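Protein giant-lens (Drosophila melanogaster, PDB 3CGU) inhibits epidermal growth factor receptor signalling without touching the receptor, by sequestering its activating ligand Spitz within three two-fingered repeats. Local coordinates at residues 156-161 with 174-179. Numbering follows the deposited sequence.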
ATOM      1  N   PRO A 156      15.106 -10.248  16.176  1.00 39.54           N
ATOM      2  CA  PRO A 156      13.669 -10.327  15.939  1.00 38.64           C
ATOM      3  C   PRO A 156      13.347 -11.243  14.762  1.00 37.63           C
ATOM      4  O   PRO A 156      14.081 -11.242  13.778  1.00 38.53           O
ATOM      5  CB  PRO A 156      13.277  -8.874  15.613  1.00 38.26           C
ATOM      6  CG  PRO A 156      14.497  -8.033  15.893  1.00 38.12           C
ATOM      7  CD  PRO A 156      15.671  -8.933  15.826  1.00 39.10           C
ATOM      8  N   CYS A 157      12.262 -12.008  14.858  1.00 36.06           N
ATOM      9  CA  CYS A 157      11.849 -12.889  13.768  1.00 35.92           C
ATOM     10  C   CYS A 157      10.765 -12.249  12.910  1.00 34.34           C
ATOM     11  O   CYS A 157      10.533 -12.660  11.780  1.00 33.59           O
ATOM     12  CB  CYS A 157      11.348 -14.249  14.295  1.00 36.98           C
ATOM     13  SG  CYS A 157      10.045 -14.151  15.553  1.00 38.89           S
ATOM     14  N   LYS A 158      10.107 -11.238  13.460  1.00 33.64           N
ATOM     15  CA  LYS A 158       8.965 -10.624  12.809  1.00 32.92           C
ATOM     16  C   LYS A 158       8.946  -9.157  13.209  1.00 32.55           C
ATOM     17  O   LYS A 158       9.225  -8.820  14.351  1.00 31.78           O
ATOM     18  CB  LYS A 158       7.682 -11.314  13.280  1.00 32.84           C
ATOM     19  CG  LYS A 158       6.551 -11.421  12.255  1.00 33.35           C
ATOM     20  CD  LYS A 158       6.818 -12.511  11.212  1.00 34.11           C
ATOM     21  CE  LYS A 158       6.120 -13.847  11.524  1.00 34.77           C
ATOM     22  NZ  LYS A 158       4.660 -13.803  11.279  1.00 33.98           N
ATOM     23  N   LEU A 159       8.658  -8.276  12.259  1.00 33.55           N
ATOM     24  CA  LEU A 159       8.398  -6.864  12.583  1.00 33.06           C
ATOM     25  C   LEU A 159       7.045  -6.450  12.021  1.00 32.65           C
ATOM     26  O   LEU A 159       6.754  -6.696  10.859  1.00 32.35           O
ATOM     27  CB  LEU A 159       9.521  -5.957  12.064  1.00 34.17           C
ATOM     28  CG  LEU A 159      10.506  -5.450  13.135  1.00 35.00           C
ATOM     29  CD1 LEU A 159      11.930  -5.413  12.607  1.00 35.64           C
ATOM     30  CD2 LEU A 159      10.091  -4.073  13.713  1.00 34.35           C
ATOM     31  N   PHE A 160       6.201  -5.872  12.871  1.00 32.72           N
ATOM     32  CA  PHE A 160       4.883  -5.404  12.464  1.00 32.31           C
ATOM     33  C   PHE A 160       4.937  -3.893  12.351  1.00 32.87           C
ATOM     34  O   PHE A 160       5.371  -3.231  13.284  1.00 33.05           O
ATOM     35  CB  PHE A 160       3.844  -5.778  13.523  1.00 31.55           C
ATOM     36  CG  PHE A 160       3.770  -7.241  13.805  1.00 30.71           C
ATOM     37  CD1 PHE A 160       2.875  -8.045  13.120  1.00 31.09           C
ATOM     38  CD2 PHE A 160       4.596  -7.813  14.738  1.00 30.58           C
ATOM     39  CE1 PHE A 160       2.803  -9.394  13.364  1.00 30.85           C
ATOM     40  CE2 PHE A 160       4.536  -9.161  14.990  1.00 31.54           C
ATOM     41  CZ  PHE A 160       3.631  -9.955  14.301  1.00 31.83           C
ATOM     42  N   THR A 161       4.514  -3.349  11.215  1.00 33.86           N
ATOM     43  CA  THR A 161       4.428  -1.894  11.029  1.00 34.87           C
ATOM     44  C   THR A 161       2.969  -1.537  10.853  1.00 35.52           C
ATOM     45  O   THR A 161       2.352  -1.932   9.874  1.00 36.78           O
ATOM     46  CB  THR A 161       5.207  -1.428   9.781  1.00 34.77           C
ATOM     47  OG1 THR A 161       6.580  -1.806   9.916  1.00 36.13           O
ATOM     48  CG2 THR A 161       5.153   0.072   9.622  1.00 34.47           C
ATOM     49  N   ILE A 174       3.477  -6.831   7.661  1.00 33.18           N
ATOM     50  CA  ILE A 174       4.136  -7.831   8.484  1.00 33.92           C
ATOM     51  C   ILE A 174       5.322  -8.451   7.750  1.00 33.74           C
ATOM     52  O   ILE A 174       5.163  -9.164   6.747  1.00 33.81           O
ATOM     53  CB  ILE A 174       3.134  -8.898   9.037  1.00 34.41           C
ATOM     54  CG1 ILE A 174       3.840 -10.218   9.315  1.00 34.43           C
ATOM     55  CG2 ILE A 174       1.982  -9.123   8.075  1.00 35.15           C
ATOM     56  CD1 ILE A 174       4.339 -10.324  10.730  1.00 35.19           C
ATOM     57  N   ASN A 175       6.514  -8.135   8.244  1.00 33.73           N
ATOM     58  CA  ASN A 175       7.758  -8.654   7.705  1.00 34.79           C
ATOM     59  C   ASN A 175       8.314  -9.818   8.506  1.00 34.90           C
ATOM     60  O   ASN A 175       8.578  -9.698   9.715  1.00 33.69           O
ATOM     61  CB  ASN A 175       8.809  -7.547   7.631  1.00 36.61           C
ATOM     62  CG  ASN A 175       8.720  -6.755   6.341  1.00 38.18           C
ATOM     63  OD1 ASN A 175       8.181  -5.653   6.317  1.00 39.57           O
ATOM     64  ND2 ASN A 175       9.222  -7.334   5.252  1.00 39.11           N
ATOM     65  N   SER A 176       8.491 -10.944   7.822  1.00 35.42           N
ATOM     66  CA  SER A 176       9.104 -12.117   8.421  1.00 36.35           C
ATOM     67  C   SER A 176      10.621 -12.082   8.149  1.00 36.89           C
ATOM     68  O   SER A 176      11.066 -12.175   6.999  1.00 36.60           O
ATOM     69  CB  SER A 176       8.435 -13.381   7.873  1.00 36.57           C
ATOM     70  OG  SER A 176       9.071 -14.560   8.338  1.00 37.64           O
ATOM     71  N   LEU A 177      11.407 -11.914   9.207  1.00 37.34           N
ATOM     72  CA  LEU A 177      12.837 -11.649   9.071  1.00 38.30           C
ATOM     73  C   LEU A 177      13.701 -12.893   9.095  1.00 39.64           C
ATOM     74  O   LEU A 177      14.607 -13.024   8.284  1.00 40.39           O
ATOM     75  CB  LEU A 177      13.304 -10.704  10.168  1.00 38.37           C
ATOM     76  CG  LEU A 177      12.621  -9.348  10.139  1.00 38.02           C
ATOM     77  CD1 LEU A 177      12.872  -8.639  11.442  1.00 38.37           C
ATOM     78  CD2 LEU A 177      13.141  -8.543   8.973  1.00 38.03           C
ATOM     79  N   CYS A 178      13.440 -13.804  10.027  1.00 41.34           N
ATOM     80  CA  CYS A 178      14.218 -15.037  10.073  1.00 42.62           C
ATOM     81  C   CYS A 178      13.443 -16.275  10.530  1.00 42.73           C
ATOM     82  O   CYS A 178      12.290 -16.199  10.930  1.00 43.16           O
ATOM     83  CB  CYS A 178      15.502 -14.846  10.886  1.00 44.10           C
ATOM     84  SG  CYS A 178      15.271 -14.178  12.548  1.00 46.80           S
ATOM     85  N   GLN A 179      14.098 -17.422  10.463  1.00 43.04           N
ATOM     86  CA  GLN A 179      13.475 -18.694  10.788  1.00 43.04           C
ATOM     87  C   GLN A 179      13.674 -19.061  12.249  1.00 42.28           C
ATOM     88  O   GLN A 179      14.798 -19.308  12.665  1.00 41.78           O
ATOM     89  CB  GLN A 179      14.111 -19.779   9.926  1.00 43.55           C
ATOM     90  CG  GLN A 179      13.844 -21.179  10.409  1.00 44.18           C
ATOM     91  CD  GLN A 179      12.417 -21.603  10.155  1.00 44.40           C
ATOM     92  OE1 GLN A 179      12.169 -22.671   9.567  1.00 45.00           O
ATOM     93  NE2 GLN A 179      11.469 -20.765  10.583  1.00 44.21           N
TER
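The ring of Phe-160 meets Ile-174 obliquely: CD1 of Ile-174 comes against the CD1, CE1 and CZ side of the ring. The two side chains run alongside each other from a non-hydrogen-bonded antiparallel pair. CG1 of Ile-174, anti to the backbone N (chi1 154°), carries CD1 in between this ring and the methylenes of Lys-158, although the exact spacing of this methyl is doubtful. The Lys-158 chain, bent at chi2 to chi4, slants across that branch, and its CD lies 3.8 Å from CB of its cross-strand partner Ser-176.

The opposite face carries Leu-159 and Asn-175, joined by two backbone bonds: Leu-159 N to Asn-175 O (2.9 Å), in the carbonyl plane, and Asn-175 N to Leu-159 O (3.0 Å). Beyond the end of strand 174-176, Leu-177 turns its side chain toward the other segment. Its CD1 reaches CD1 of Leu-159 at 3.6 Å and lies 4.2 Å from CB of Pro-156, while Tyr-123 of strand 122-129 touches both leucines. The third bond, Leu-177 N to Cys-157 O (2.8 Å), is fairly straight at the hydrogen (160°), but its donor stands 46° out of the carbonyl plane.

On its other side strand 158-166 pairs with strand 206-215, where Cys-157 and Lys-158 both face Gly-211 in a classic beta bulge. Ile-174 and Asn-175 continue the sheet into the second subunit.

The contact is the open end of the hairpin of two-fingered domain 3, one of the repeats that encircle Spitz. Three backbone bonds and mostly apolar side chains hold the open end of this hairpin together, and disulfides fasten both segments to their surroundings, Cys-157 to Cys-186 and Cys-178 to Cys-151, consistent with covalent bracing of a small, helix-free domain.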